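Local structure of uncharacterized protein McrA (Streptomyces coelicolor, 5ZMO) at residues 27-37 with 136-145. The protein binds phosphorothioated DNA through its sulfur-binding domain, the part described here, and is probably a type IV restriction endonuclease of the HNH family. Sequence-based numbering, arbitrary orientation.
Sequences LHRPVLLLWAI and AAAGLIARYF
Leu-140 is a knob set into a hole of helix 28-41 formed by Pro-30, Leu-33, Leu-34 and Ile-37. The two helices belong to the mainly helical sulfur-binding domain, and the nearest atom of this buried contact lies about 4 Å from the bound nucleic acid. Segments 28-37 and 136-144 run roughly antiparallel (152°), their axes 10.0 Å apart at closest approach. No hydrogen bond joins them; packing, mostly of apolar side chains, holds them together. In the tight centre Leu-140 CD1 lies 3.8 Å from Leu-33 CB, while Leu-34 slides past Leu-140 in the opposite sense. The two methyls of Leu-34 divide the work: CD2 rests on the backbone of Ala-137, 3.6 Å from its O, and CD1 reaches Phe-145 CE2 at 3.7 Å. Near the start of helix 28-41, Pro-30 points CG at one face of Tyr-144, its side chain crossing at about a right angle; in this CH-pi contact CG stands 3.7 Å from the ring centroid and only 12° off the normal. The opposite face of that ring carries Arg-143 CG. A serine in place of Tyr-144 would probably leave Pro-30 CG and Arg-143 CG without the ring between them. This flank is the more open one: Tyr-144 is partly exposed and Arg-143 exposed, its NH1 hydrogen-bonded to Gly-14 O. Packing is looser also toward Ile-37, whose CD1 comes no nearer than 4.2 Å to Ala-136 CB. Arg-29, on helix 28-41, forms a salt bridge with Asp-84. Phe-145, just past the end of helix 130-144, closes the buried side. Its CG sits anti to the carbonyl carbon (chi1 -64°), which turns the ring toward helix 28-41, and Val-31 CG2 meets the ring edge 3.9 Å from CZ.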
ATOM      1  N   LEU A  27      -7.521   4.363   6.471  1.00 20.78           N
ATOM      2  CA  LEU A  27      -7.030   4.587   5.109  1.00 21.02           C
ATOM      3  C   LEU A  27      -5.645   3.965   4.823  1.00 20.76           C
ATOM      4  O   LEU A  27      -5.161   4.024   3.652  1.00 22.37           O
ATOM      5  CB  LEU A  27      -7.045   6.043   4.752  1.00 23.64           C
ATOM      6  CG  LEU A  27      -8.467   6.638   4.728  1.00 24.18           C
ATOM      7  CD1 LEU A  27      -8.346   8.149   4.772  1.00 26.69           C
ATOM      8  CD2 LEU A  27      -9.269   6.188   3.507  1.00 27.23           C
ATOM      9  N   HIS A  28      -5.119   3.224   5.792  1.00 23.09           N
ATOM     10  CA  HIS A  28      -3.731   2.677   5.756  1.00 23.39           C
ATOM     11  C   HIS A  28      -3.488   1.786   4.544  1.00 20.17           C
ATOM     12  O   HIS A  28      -2.578   2.013   3.751  1.00 21.00           O
ATOM     13  CB  HIS A  28      -3.407   1.936   7.001  1.00 25.45           C
ATOM     14  CG  HIS A  28      -3.534   2.756   8.247  1.00 25.02           C
ATOM     15  ND1 HIS A  28      -4.739   3.292   8.654  1.00 28.77           N
ATOM     16  CD2 HIS A  28      -2.642   3.082   9.199  1.00 23.69           C
ATOM     17  CE1 HIS A  28      -4.559   3.970   9.768  1.00 27.13           C
ATOM     18  NE2 HIS A  28      -3.306   3.837  10.143  1.00 23.45           N
ATOM     19  N   ARG A  29      -4.377   0.788   4.342  1.00 19.58           N
ATOM     20  CA  ARG A  29      -4.247  -0.126   3.212  1.00 21.17           C
ATOM     21  C   ARG A  29      -4.485   0.541   1.888  1.00 20.67           C
ATOM     22  O   ARG A  29      -3.693   0.310   0.969  1.00 21.05           O
ATOM     23  CB  ARG A  29      -5.052  -1.427   3.454  1.00 22.04           C
ATOM     24  CG  ARG A  29      -4.275  -2.373   4.362  1.00 21.99           C
ATOM     25  CD  ARG A  29      -5.111  -3.632   4.626  1.00 22.41           C
ATOM     26  NE  ARG A  29      -6.135  -3.401   5.619  1.00 20.80           N
ATOM     27  CZ  ARG A  29      -7.200  -4.222   5.801  1.00 22.20           C
ATOM     28  NH1 ARG A  29      -8.115  -3.938   6.711  1.00 25.04           N
ATOM     29  NH2 ARG A  29      -7.381  -5.289   5.033  1.00 24.84           N
ATOM     30  N   PRO A  30      -5.569   1.355   1.747  1.00 21.96           N
ATOM     31  CA  PRO A  30      -5.779   2.114   0.557  1.00 20.87           C
ATOM     32  C   PRO A  30      -4.605   3.004   0.156  1.00 20.30           C
ATOM     33  O   PRO A  30      -4.248   3.019  -1.065  1.00 22.14           O
ATOM     34  CB  PRO A  30      -7.054   2.937   0.869  1.00 21.88           C
ATOM     35  CG  PRO A  30      -7.824   1.957   1.782  1.00 21.60           C
ATOM     36  CD  PRO A  30      -6.774   1.367   2.610  1.00 21.08           C
ATOM     37  N   VAL A  31      -3.998   3.637   1.127  1.00 21.69           N
ATOM     38  CA  VAL A  31      -2.830   4.522   0.809  1.00 22.22           C
ATOM     39  C   VAL A  31      -1.622   3.674   0.316  1.00 20.23           C
ATOM     40  O   VAL A  31      -1.011   3.988  -0.686  1.00 20.65           O
ATOM     41  CB  VAL A  31      -2.455   5.402   1.995  1.00 22.19           C
ATOM     42  CG1 VAL A  31      -1.052   6.022   1.867  1.00 20.64           C
ATOM     43  CG2 VAL A  31      -3.505   6.465   2.200  1.00 24.11           C
ATOM     44  N   LEU A  32      -1.261   2.621   1.010  1.00 20.23           N
ATOM     45  CA  LEU A  32      -0.158   1.794   0.558  1.00 19.41           C
ATOM     46  C   LEU A  32      -0.397   1.153  -0.781  1.00 20.89           C
ATOM     47  O   LEU A  32       0.550   1.156  -1.682  1.00 22.49           O
ATOM     48  CB  LEU A  32       0.228   0.784   1.636  1.00 19.62           C
ATOM     49  CG  LEU A  32       1.500   0.006   1.341  1.00 19.85           C
ATOM     50  CD1 LEU A  32       2.683   0.873   1.116  1.00 20.26           C
ATOM     51  CD2 LEU A  32       1.761  -0.957   2.495  1.00 21.06           C
ATOM     52  N   LEU A  33      -1.631   0.644  -1.006  1.00 21.08           N
ATOM     53  CA  LEU A  33      -1.959   0.093  -2.340  1.00 21.93           C
ATOM     54  C   LEU A  33      -1.856   1.141  -3.437  1.00 22.14           C
ATOM     55  O   LEU A  33      -1.300   0.858  -4.507  1.00 22.59           O
ATOM     56  CB  LEU A  33      -3.357  -0.538  -2.424  1.00 21.92           C
ATOM     57  CG  LEU A  33      -3.411  -1.837  -1.636  1.00 22.85           C
ATOM     58  CD1 LEU A  33      -4.863  -2.214  -1.364  1.00 27.29           C
ATOM     59  CD2 LEU A  33      -2.709  -2.934  -2.327  1.00 22.14           C
ATOM     60  N   LEU A  34      -2.474   2.303  -3.238  1.00 20.76           N
ATOM     61  CA  LEU A  34      -2.331   3.379  -4.286  1.00 20.70           C
ATOM     62  C   LEU A  34      -0.886   3.763  -4.598  1.00 19.01           C
ATOM     63  O   LEU A  34      -0.494   3.955  -5.780  1.00 23.50           O
ATOM     64  CB  LEU A  34      -3.140   4.604  -3.873  1.00 22.36           C
ATOM     65  CG  LEU A  34      -4.643   4.600  -4.097  1.00 24.00           C
ATOM     66  CD1 LEU A  34      -5.260   5.830  -3.444  1.00 28.17           C
ATOM     67  CD2 LEU A  34      -4.932   4.639  -5.574  1.00 24.94           C
ATOM     68  N   TRP A  35      -0.064   3.821  -3.566  1.00 21.09           N
ATOM     69  CA  TRP A  35       1.342   4.161  -3.710  1.00 20.31           C
ATOM     70  C   TRP A  35       1.999   3.068  -4.513  1.00 22.68           C
ATOM     71  O   TRP A  35       2.747   3.347  -5.476  1.00 21.00           O
ATOM     72  CB  TRP A  35       2.013   4.353  -2.370  1.00 21.95           C
ATOM     73  CG  TRP A  35       3.457   4.610  -2.479  1.00 21.94           C
ATOM     74  CD1 TRP A  35       4.083   5.806  -2.783  1.00 23.31           C
ATOM     75  CD2 TRP A  35       4.511   3.647  -2.315  1.00 23.71           C
ATOM     76  NE1 TRP A  35       5.427   5.638  -2.809  1.00 23.71           N
ATOM     77  CE2 TRP A  35       5.732   4.334  -2.547  1.00 21.58           C
ATOM     78  CE3 TRP A  35       4.542   2.270  -2.032  1.00 23.03           C
ATOM     79  CZ2 TRP A  35       6.958   3.703  -2.457  1.00 23.89           C
ATOM     80  CZ3 TRP A  35       5.788   1.641  -1.937  1.00 23.56           C
ATOM     81  CH2 TRP A  35       6.958   2.357  -2.173  1.00 23.66           C
ATOM     82  N   ALA A  36       1.736   1.813  -4.122  1.00 20.36           N
ATOM     83  CA  ALA A  36       2.361   0.670  -4.854  1.00 22.86           C
ATOM     84  C   ALA A  36       1.958   0.587  -6.347  1.00 21.52           C
ATOM     85  O   ALA A  36       2.761   0.231  -7.209  1.00 22.20           O
ATOM     86  CB  ALA A  36       2.055  -0.637  -4.168  1.00 23.88           C
ATOM     87  N   ILE A  37       0.719   0.985  -6.677  1.00 20.79           N
ATOM     88  CA  ILE A  37       0.284   1.001  -8.072  1.00 21.77           C
ATOM     89  C   ILE A  37       1.059   2.061  -8.798  1.00 22.16           C
ATOM     90  O   ILE A  37       1.531   1.865  -9.947  1.00 24.96           O
ATOM     91  CB  ILE A  37      -1.243   1.162  -8.207  1.00 23.09           C
ATOM     92  CG1 ILE A  37      -1.956  -0.086  -7.687  1.00 25.82           C
ATOM     93  CG2 ILE A  37      -1.595   1.442  -9.664  1.00 23.92           C
ATOM     94  CD1 ILE A  37      -3.432   0.143  -7.357  1.00 25.31           C
ATOM     95  N   ALA A 136      -7.944  -0.191 -11.302  1.00 29.25           N
ATOM     96  CA  ALA A 136      -7.679  -0.491  -9.881  1.00 28.88           C
ATOM     97  C   ALA A 136      -7.416   0.789  -9.033  1.00 24.88           C
ATOM     98  O   ALA A 136      -7.946   0.917  -7.925  1.00 25.79           O
ATOM     99  CB  ALA A 136      -6.532  -1.488  -9.705  1.00 29.28           C
ATOM    100  N   ALA A 137      -6.620   1.739  -9.532  1.00 25.89           N
ATOM    101  CA  ALA A 137      -6.307   2.953  -8.749  1.00 24.24           C
ATOM    102  C   ALA A 137      -7.618   3.859  -8.644  1.00 26.98           C
ATOM    103  O   ALA A 137      -7.969   4.335  -7.570  1.00 25.29           O
ATOM    104  CB  ALA A 137      -5.192   3.733  -9.412  1.00 25.84           C
ATOM    105  N   ALA A 138      -8.362   3.954  -9.744  1.00 28.66           N
ATOM    106  CA  ALA A 138      -9.651   4.708  -9.801  1.00 28.15           C
ATOM    107  C   ALA A 138     -10.659   4.112  -8.852  1.00 26.87           C
ATOM    108  O   ALA A 138     -11.357   4.835  -8.162  1.00 28.13           O
ATOM    109  CB  ALA A 138     -10.216   4.744 -11.194  1.00 32.58           C
ATOM    110  N   GLY A 139     -10.730   2.795  -8.793  1.00 28.65           N
ATOM    111  CA  GLY A 139     -11.590   2.133  -7.829  1.00 28.84           C
ATOM    112  C   GLY A 139     -11.272   2.503  -6.407  1.00 28.07           C
ATOM    113  O   GLY A 139     -12.173   2.771  -5.589  1.00 26.38           O
ATOM    114  N   LEU A 140      -9.985   2.499  -6.046  1.00 26.85           N
ATOM    115  CA  LEU A 140      -9.598   2.912  -4.665  1.00 23.82           C
ATOM    116  C   LEU A 140      -9.913   4.370  -4.400  1.00 24.20           C
ATOM    117  O   LEU A 140     -10.333   4.730  -3.335  1.00 25.94           O
ATOM    118  CB  LEU A 140      -8.122   2.657  -4.408  1.00 25.07           C
ATOM    119  CG  LEU A 140      -7.714   1.223  -4.207  1.00 23.86           C
ATOM    120  CD1 LEU A 140      -6.226   1.009  -4.304  1.00 26.14           C
ATOM    121  CD2 LEU A 140      -8.204   0.801  -2.816  1.00 24.40           C
ATOM    122  N   ILE A 141      -9.680   5.222  -5.384  1.00 23.87           N
ATOM    123  CA  ILE A 141      -9.946   6.630  -5.231  1.00 26.02           C
ATOM    124  C   ILE A 141     -11.448   6.893  -5.083  1.00 25.98           C
ATOM    125  O   ILE A 141     -11.823   7.702  -4.217  1.00 27.39           O
ATOM    126  CB  ILE A 141      -9.367   7.443  -6.409  1.00 26.43           C
ATOM    127  CG1 ILE A 141      -7.845   7.538  -6.240  1.00 30.28           C
ATOM    128  CG2 ILE A 141      -9.931   8.856  -6.449  1.00 29.12           C
ATOM    129  CD1 ILE A 141      -7.093   7.913  -7.493  1.00 30.01           C
ATOM    130  N   ALA A 142     -12.274   6.174  -5.837  1.00 26.75           N
ATOM    131  CA  ALA A 142     -13.734   6.374  -5.764  1.00 28.63           C
ATOM    132  C   ALA A 142     -14.253   5.947  -4.438  1.00 28.01           C
ATOM    133  O   ALA A 142     -15.124   6.607  -3.861  1.00 29.26           O
ATOM    134  CB  ALA A 142     -14.472   5.623  -6.845  1.00 29.44           C
ATOM    135  N   ARG A 143     -13.712   4.858  -3.908  1.00 27.34           N
ATOM    136  CA  ARG A 143     -14.219   4.375  -2.644  1.00 26.92           C
ATOM    137  C   ARG A 143     -13.719   5.131  -1.412  1.00 28.93           C
ATOM    138  O   ARG A 143     -14.447   5.263  -0.438  1.00 28.11           O
ATOM    139  CB  ARG A 143     -13.911   2.863  -2.512  1.00 29.92           C
ATOM    140  CG  ARG A 143     -14.546   2.216  -1.323  1.00 38.02           C
ATOM    141  CD  ARG A 143     -14.304   0.712  -1.287  1.00 44.32           C
ATOM    142  NE  ARG A 143     -14.982  -0.047  -2.339  1.00 49.74           N
ATOM    143  CZ  ARG A 143     -14.827  -1.367  -2.511  1.00 62.79           C
ATOM    144  NH1 ARG A 143     -14.006  -2.082  -1.716  1.00 63.32           N
ATOM    145  NH2 ARG A 143     -15.496  -1.990  -3.480  1.00 73.52           N
ATOM    146  N   TYR A 144     -12.447   5.526  -1.395  1.00 26.96           N
ATOM    147  CA  TYR A 144     -11.813   6.100  -0.205  1.00 25.13           C
ATOM    148  C   TYR A 144     -11.430   7.576  -0.273  1.00 26.87           C
ATOM    149  O   TYR A 144     -11.098   8.130   0.750  1.00 28.06           O
ATOM    150  CB  TYR A 144     -10.534   5.290   0.116  1.00 26.47           C
ATOM    151  CG  TYR A 144     -10.879   3.846   0.381  1.00 26.72           C
ATOM    152  CD1 TYR A 144     -11.627   3.513   1.494  1.00 32.65           C
ATOM    153  CD2 TYR A 144     -10.544   2.839  -0.534  1.00 28.26           C
ATOM    154  CE1 TYR A 144     -11.997   2.172   1.731  1.00 34.35           C
ATOM    155  CE2 TYR A 144     -10.913   1.508  -0.304  1.00 29.76           C
ATOM    156  CZ  TYR A 144     -11.635   1.211   0.839  1.00 31.41           C
ATOM    157  OH  TYR A 144     -11.962  -0.106   1.068  1.00 34.77           O
ATOM    158  N   PHE A 145     -11.319   8.149  -1.479  1.00 27.31           N
ATOM    159  CA  PHE A 145     -10.878   9.538  -1.682  1.00 31.88           C
ATOM    160  C   PHE A 145     -11.830  10.170  -2.652  1.00 32.13           C
ATOM    161  O   PHE A 145     -11.418  10.763  -3.655  1.00 33.15           O
ATOM    162  CB  PHE A 145      -9.430   9.587  -2.209  1.00 31.00           C
ATOM    163  CG  PHE A 145      -8.468   9.056  -1.271  1.00 29.57           C
ATOM    164  CD1 PHE A 145      -8.113   9.794  -0.169  1.00 32.94           C
ATOM    165  CD2 PHE A 145      -7.912   7.772  -1.454  1.00 30.16           C
ATOM    166  CE1 PHE A 145      -7.263   9.248   0.774  1.00 30.50           C
ATOM    167  CE2 PHE A 145      -7.059   7.238  -0.507  1.00 35.78           C
ATOM    168  CZ  PHE A 145      -6.715   7.994   0.597  1.00 33.35           C
TER